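Local coordinates for phosphate-binding protein (Unidentified prokaryotic organism, PDB 3W9V) that binds inorganic phosphate as a secreted phosphate-binding protein of the PstS family, and associates with human PON1, at residues Val286-Pro289 with Ile295-Phe298; Asp271-Val276 with Ser344-Ala349. The protein carries 1 engineered substitution. One frame throughout, in Å; residues are numbered along the deposited sequence.

Contact 1 (Val286-Pro289 with Ile295-Phe298); sequences VAYP and ILGF
Methyl CD2 of Leu-296 touches both Tyr-288 and Pro-289, sitting in the notch between them, and these are the apolar contacts of the junction. CD2 lies 3.6 Å from CD of Pro-289, where the methyl meets the CD corner of the proline ring. The same methyl stands 3.7 Å from CD1 of Tyr-288, at the edge of the phenol ring and near its plane, and the leucine and tyrosine side chains run alongside each other in opposite senses. Leu-296 gets there with CG lodged between the backbone N and the carbonyl carbon (chi1 80°), and its branched end gives one methyl to two neighbours. Proline suits its place because its closed ring fixes CD next to the backbone N, where it offers an apolar surface with no torsion to set.

The polar part runs through one water. Tyr-288 OH donates to it over 2.7 Å, the water lying in the plane of the ring, and the water donates in turn to Leu-296 O at 2.8 Å. A tyrosine can therefore bury its ring while its hydroxyl still serves a strand carbonyl that no direct bond across the contact reaches.

Phe-153 of helix 145-157 meets the Tyr-288 ring edge-to-face, and Phe-277 of strand 277-278 also packs on it. The contact thus joins the end of the small parallel sheet of strands 277-278 and 286-287 to the start of strand 296-304 in the larger mixed sheet, with helix 145-157 touching Tyr-288 and Ala-255 of helix 253-257 touching both Pro-289 and Leu-296.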
ATOM      1  N   VAL A 286       8.863  -1.094  12.868  1.00 15.16           N
ATOM      2  CA  VAL A 286       8.228   0.007  13.590  1.00 14.95           C
ATOM      3  C   VAL A 286       6.925  -0.466  14.235  1.00 11.97           C
ATOM      4  O   VAL A 286       6.079  -1.060  13.568  1.00 11.26           O
ATOM      5  CB  VAL A 286       7.913   1.182  12.644  1.00 17.43           C
ATOM      6  CG1 VAL A 286       7.355   2.365  13.424  1.00 16.99           C
ATOM      7  CG2 VAL A 286       9.160   1.586  11.872  1.00 21.10           C
ATOM      8  N   ALA A 287       6.749  -0.206  15.524  1.00 14.06           N
ATOM      9  CA  ALA A 287       5.535  -0.656  16.196  1.00 12.42           C
ATOM     10  C   ALA A 287       4.296   0.031  15.631  1.00 11.37           C
ATOM     11  O   ALA A 287       4.308   1.239  15.397  1.00 12.60           O
ATOM     12  CB  ALA A 287       5.629  -0.414  17.696  1.00 15.91           C
ATOM     13  N   TYR A 288       3.231  -0.739  15.407  1.00 11.14           N
ATOM     14  CA  TYR A 288       1.940  -0.137  15.089  1.00 10.92           C
ATOM     15  C   TYR A 288       1.596   0.849  16.202  1.00 10.80           C
ATOM     16  O   TYR A 288       1.847   0.581  17.378  1.00 12.37           O
ATOM     17  CB  TYR A 288       0.841  -1.195  14.920  1.00 11.08           C
ATOM     18  CG  TYR A 288       0.880  -1.891  13.574  1.00  8.81           C
ATOM     19  CD1 TYR A 288       0.453  -1.243  12.420  1.00  9.64           C
ATOM     20  CD2 TYR A 288       1.356  -3.192  13.457  1.00  9.08           C
ATOM     21  CE1 TYR A 288       0.500  -1.877  11.184  1.00  8.93           C
ATOM     22  CE2 TYR A 288       1.405  -3.834  12.230  1.00  7.93           C
ATOM     23  CZ  TYR A 288       0.982  -3.175  11.098  1.00  7.50           C
ATOM     24  OH  TYR A 288       1.057  -3.826   9.888  1.00  7.88           O
ATOM     25  N   PRO A 289       1.046   2.011  15.835  1.00 10.02           N
ATOM     26  CA  PRO A 289       0.829   3.086  16.810  1.00 12.45           C
ATOM     27  C   PRO A 289      -0.296   2.797  17.795  1.00 10.33           C
ATOM     28  O   PRO A 289      -1.304   2.193  17.436  1.00 12.45           O
ATOM     29  CB  PRO A 289       0.443   4.272  15.927  1.00 12.91           C
ATOM     30  CG  PRO A 289      -0.170   3.646  14.716  1.00 11.69           C
ATOM     31  CD  PRO A 289       0.644   2.409  14.476  1.00 10.66           C
ATOM     32  N   ILE A 295      -4.308   1.047  11.522  1.00  8.29           N
ATOM     33  CA  ILE A 295      -3.863   0.253  10.379  1.00  8.12           C
ATOM     34  C   ILE A 295      -3.270   1.153   9.310  1.00  7.32           C
ATOM     35  O   ILE A 295      -3.984   1.926   8.665  1.00  9.14           O
ATOM     36  CB  ILE A 295      -4.996  -0.586   9.761  1.00  7.83           C
ATOM     37  CG1 ILE A 295      -5.923  -1.149  10.842  1.00  8.86           C
ATOM     38  CG2 ILE A 295      -4.401  -1.699   8.902  1.00  7.78           C
ATOM     39  CD1 ILE A 295      -7.070  -1.968  10.283  1.00 10.56           C
ATOM     40  N   LEU A 296      -1.958   1.067   9.144  1.00  7.45           N
ATOM     41  CA  LEU A 296      -1.245   1.958   8.239  1.00  7.72           C
ATOM     42  C   LEU A 296      -0.039   1.262   7.613  1.00  6.66           C
ATOM     43  O   LEU A 296       0.337   0.161   8.023  1.00  7.08           O
ATOM     44  CB  LEU A 296      -0.827   3.237   8.972  1.00  9.21           C
ATOM     45  CG  LEU A 296       0.421   3.215   9.860  1.00  9.87           C
ATOM     46  CD1 LEU A 296       0.563   4.564  10.557  1.00 10.55           C
ATOM     47  CD2 LEU A 296       0.402   2.095  10.890  1.00 10.36           C
ATOM     48  N   GLY A 297       0.541   1.908   6.604  1.00  6.93           N
ATOM     49  CA  GLY A 297       1.741   1.414   5.961  1.00  7.41           C
ATOM     50  C   GLY A 297       2.151   2.296   4.802  1.00  6.62           C
ATOM     51  O   GLY A 297       1.628   3.400   4.629  1.00  7.33           O
ATOM     52  N   PHE A 298       3.103   1.810   4.012  1.00  6.55           N
ATOM     53  CA  PHE A 298       3.601   2.549   2.862  1.00  6.59           C
ATOM     54  C   PHE A 298       3.261   1.858   1.553  1.00  5.38           C
ATOM     55  O   PHE A 298       3.192   0.629   1.480  1.00  6.63           O
ATOM     56  CB  PHE A 298       5.114   2.735   2.962  1.00  6.72           C
ATOM     57  CG  PHE A 298       5.533   3.633   4.085  1.00  6.97           C
ATOM     58  CD1 PHE A 298       5.617   5.002   3.896  1.00  7.23           C
ATOM     59  CD2 PHE A 298       5.814   3.118   5.335  1.00  8.20           C
ATOM     60  CE1 PHE A 298       5.988   5.839   4.928  1.00  7.81           C
ATOM     61  CE2 PHE A 298       6.192   3.953   6.376  1.00  8.75           C
ATOM     62  CZ  PHE A 298       6.279   5.314   6.171  1.00  8.56           C
TER
HETATM   63  O   HOH W   1       0.806  -2.507   7.520  1.00  7.67           O

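Contact 2 (Asp271-Val276 with Ser344-Ala349); sequences DVWVPV and SNWKAA
Trp-346 extends from helix 344-354 to Pro-275 and the backbone of Trp-273, so that the contact joins a helix to a loop in this periplasmic-binding-protein (PBP) fold. CG of Pro-275 lies 3.5 Å from CH2 of Trp-346, a close fit between a compact ring and a broad indole. The carbonyl O of Trp-273 approaches the edge of that indole, near its plane, 3.4 Å from CZ3. This oxygen is buried without a hydrogen-bond partner, and the weakly positive ring edge may offset this in part.

Trp-273 also reaches across, to Ala-349. With CG anti to the carbonyl carbon (chi1 -80°), its indole swings out so that the six-membered ring reaches the helix, where the small Ala-349 leaves room for it: CH2 stands 4.3 Å from Ala-349 CB.

Further out, each indole is held by its N-H, Trp-346 NE1 on Val-259 O and Trp-273 NE1 on Arg-267 O, while Pro-262 packs on both rings. Replacing Trp-346 by alanine is likely to open a gap beside Pro-275, take the ring edge from Trp-273 O and leave Val-259 O without its indole donor. At the helix surface, CH2 of Trp-273 meets Ala-349 O edge-on at 3.5 Å.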
ATOM      1  N   ASP A 271      15.858  -3.282   0.400  1.00  7.84           N
ATOM      2  CA  ASP A 271      14.971  -3.762   1.447  1.00  8.22           C
ATOM      3  C   ASP A 271      14.811  -2.785   2.619  1.00  8.84           C
ATOM      4  O   ASP A 271      13.742  -2.722   3.229  1.00  9.87           O
ATOM      5  CB  ASP A 271      15.433  -5.121   1.963  1.00  9.26           C
ATOM      6  CG  ASP A 271      14.434  -5.747   2.914  1.00  9.60           C
ATOM      7  OD1 ASP A 271      13.246  -5.871   2.545  1.00 10.99           O
ATOM      8  OD2 ASP A 271      14.829  -6.099   4.049  1.00 13.00           O
ATOM      9  N   VAL A 272      15.858  -2.028   2.950  1.00  8.05           N
ATOM     10  CA  VAL A 272      15.765  -1.146   4.113  1.00  8.33           C
ATOM     11  C   VAL A 272      14.953   0.116   3.846  1.00  7.63           C
ATOM     12  O   VAL A 272      14.598   0.833   4.779  1.00  8.56           O
ATOM     13  CB  VAL A 272      17.143  -0.750   4.699  1.00 10.57           C
ATOM     14  CG1 VAL A 272      17.943  -1.990   5.078  1.00 12.19           C
ATOM     15  CG2 VAL A 272      17.914   0.151   3.744  1.00  9.94           C
ATOM     16  N   TRP A 273      14.659   0.391   2.580  1.00  7.04           N
ATOM     17  CA  TRP A 273      13.967   1.626   2.237  1.00  7.35           C
ATOM     18  C   TRP A 273      12.473   1.612   2.532  1.00  6.94           C
ATOM     19  O   TRP A 273      11.866   2.671   2.631  1.00  8.47           O
ATOM     20  CB  TRP A 273      14.225   1.999   0.777  1.00  7.25           C
ATOM     21  CG  TRP A 273      15.549   2.649   0.604  1.00  6.71           C
ATOM     22  CD1 TRP A 273      16.741   2.038   0.346  1.00  5.96           C
ATOM     23  CD2 TRP A 273      15.832   4.041   0.745  1.00  5.96           C
ATOM     24  NE1 TRP A 273      17.748   2.972   0.295  1.00  7.24           N
ATOM     25  CE2 TRP A 273      17.212   4.209   0.539  1.00  6.49           C
ATOM     26  CE3 TRP A 273      15.044   5.167   1.008  1.00  7.40           C
ATOM     27  CZ2 TRP A 273      17.829   5.456   0.586  1.00  7.23           C
ATOM     28  CZ3 TRP A 273      15.660   6.406   1.068  1.00  7.92           C
ATOM     29  CH2 TRP A 273      17.035   6.541   0.849  1.00  7.69           C
ATOM     30  N   VAL A 274      11.880   0.431   2.674  1.00  6.64           N
ATOM     31  CA  VAL A 274      10.454   0.349   2.942  1.00  7.40           C
ATOM     32  C   VAL A 274      10.231  -0.127   4.368  1.00  6.62           C
ATOM     33  O   VAL A 274      10.443  -1.301   4.685  1.00  7.78           O
ATOM     34  CB  VAL A 274       9.727  -0.593   1.967  1.00  7.48           C
ATOM     35  CG1 VAL A 274       8.246  -0.631   2.301  1.00  8.77           C
ATOM     36  CG2 VAL A 274       9.940  -0.137   0.522  1.00  8.94           C
ATOM     37  N   PRO A 275       9.808   0.786   5.251  1.00  7.59           N
ATOM     38  CA  PRO A 275       9.544   0.380   6.633  1.00  8.48           C
ATOM     39  C   PRO A 275       8.334  -0.519   6.690  1.00  7.59           C
ATOM     40  O   PRO A 275       7.376  -0.306   5.942  1.00 11.52           O
ATOM     41  CB  PRO A 275       9.212   1.699   7.336  1.00 10.39           C
ATOM     42  CG  PRO A 275       9.739   2.768   6.439  1.00 11.85           C
ATOM     43  CD  PRO A 275       9.607   2.230   5.050  1.00  8.94           C
ATOM     44  N   VAL A 276       8.370  -1.499   7.581  1.00  9.60           N
ATOM     45  CA  VAL A 276       7.185  -2.282   7.864  1.00 12.79           C
ATOM     46  C   VAL A 276       6.834  -2.155   9.327  1.00 10.32           C
ATOM     47  O   VAL A 276       7.701  -2.026  10.195  1.00 14.11           O
ATOM     48  CB  VAL A 276       7.346  -3.764   7.496  1.00 14.97           C
ATOM     49  CG1 VAL A 276       7.498  -3.910   6.002  1.00 17.29           C
ATOM     50  CG2 VAL A 276       8.532  -4.370   8.228  1.00 19.68           C
ATOM     51  N   SER A 344       9.409  15.318   5.670  1.00  7.11           N
ATOM     52  CA  SER A 344      10.518  16.027   5.042  1.00  7.92           C
ATOM     53  C   SER A 344      11.860  15.310   5.135  1.00  7.03           C
ATOM     54  O   SER A 344      12.643  15.345   4.188  1.00  7.57           O
ATOM     55  CB  SER A 344      10.640  17.442   5.604  1.00 10.57           C
ATOM     56  OG  SER A 344      10.975  17.400   6.973  1.00 16.88           O
ATOM     57  N   ASN A 345      12.131  14.667   6.267  1.00  7.75           N
ATOM     58  CA  ASN A 345      13.392  13.948   6.404  1.00  7.53           C
ATOM     59  C   ASN A 345      13.477  12.747   5.462  1.00  6.94           C
ATOM     60  O   ASN A 345      14.547  12.434   4.950  1.00  7.55           O
ATOM     61  CB  ASN A 345      13.691  13.563   7.861  1.00  8.85           C
ATOM     62  CG  ASN A 345      12.670  12.607   8.457  1.00  8.41           C
ATOM     63  OD1 ASN A 345      11.523  12.542   8.027  1.00 10.13           O
ATOM     64  ND2 ASN A 345      13.085  11.884   9.491  1.00 10.87           N
ATOM     65  N   TRP A 346      12.337  12.102   5.229  1.00  6.69           N
ATOM     66  CA  TRP A 346      12.241  11.020   4.260  1.00  6.25           C
ATOM     67  C   TRP A 346      12.452  11.521   2.826  1.00  6.45           C
ATOM     68  O   TRP A 346      13.199  10.912   2.055  1.00  6.35           O
ATOM     69  CB  TRP A 346      10.903  10.298   4.420  1.00  7.11           C
ATOM     70  CG  TRP A 346      10.979   9.154   5.383  1.00  6.65           C
ATOM     71  CD1 TRP A 346      10.752   9.177   6.734  1.00  7.17           C
ATOM     72  CD2 TRP A 346      11.348   7.814   5.063  1.00  6.49           C
ATOM     73  NE1 TRP A 346      10.936   7.923   7.264  1.00  7.99           N
ATOM     74  CE2 TRP A 346      11.302   7.069   6.256  1.00  7.30           C
ATOM     75  CE3 TRP A 346      11.693   7.167   3.874  1.00  7.35           C
ATOM     76  CZ2 TRP A 346      11.600   5.711   6.292  1.00  7.60           C
ATOM     77  CZ3 TRP A 346      11.991   5.828   3.910  1.00  7.54           C
ATOM     78  CH2 TRP A 346      11.936   5.106   5.109  1.00  7.92           C
ATOM     79  N   LYS A 347      11.816  12.636   2.466  1.00  6.24           N
ATOM     80  CA  LYS A 347      12.054  13.214   1.147  1.00  5.72           C
ATOM     81  C   LYS A 347      13.541  13.507   0.971  1.00  5.95           C
ATOM     82  O   LYS A 347      14.123  13.195  -0.066  1.00  6.34           O
ATOM     83  CB  LYS A 347      11.263  14.508   0.945  1.00  6.11           C
ATOM     84  CG  LYS A 347       9.763  14.373   0.816  1.00  6.58           C
ATOM     85  CD  LYS A 347       9.202  15.713   0.337  1.00  6.82           C
ATOM     86  CE  LYS A 347       7.701  15.722   0.076  1.00  7.09           C
ATOM     87  NZ  LYS A 347       6.893  15.630   1.325  1.00  7.47           N
ATOM     88  N   ALA A 348      14.151  14.128   1.978  1.00  6.27           N
ATOM     89  CA  ALA A 348      15.558  14.492   1.895  1.00  6.89           C
ATOM     90  C   ALA A 348      16.445  13.269   1.720  1.00  6.63           C
ATOM     91  O   ALA A 348      17.413  13.300   0.959  1.00  7.33           O
ATOM     92  CB  ALA A 348      15.988  15.298   3.117  1.00  7.96           C
ATOM     93  N   ALA A 349      16.115  12.191   2.426  1.00  6.84           N
ATOM     94  CA  ALA A 349      16.890  10.960   2.319  1.00  6.42           C
ATOM     95  C   ALA A 349      16.801  10.358   0.920  1.00  6.32           C
ATOM     96  O   ALA A 349      17.811   9.941   0.346  1.00  6.78           O
ATOM     97  CB  ALA A 349      16.435   9.946   3.364  1.00  7.61           C
TER

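Overall arrangement
From the N terminus, the chain first builds most of the mixed sheet, including strands 57-60 and 83-92, and reaches both contacts in its last third. Contact 2 opens at 271-276, in the loop after helix 253-257, and closes 68 residues later on helix 344-354. Contact 1 opens and closes within that span, its segments separated by a short connection of five residues without helix or strand. The centres of contact 1 and contact 2 are about 14 Å apart, and the two also touch: Val-286 N probably bonds to Val-276 O, and Phe-298 packs on Pro-275. Together they tie the small parallel sheet and strand 296-304 to the preceding loop and the C-terminal helix.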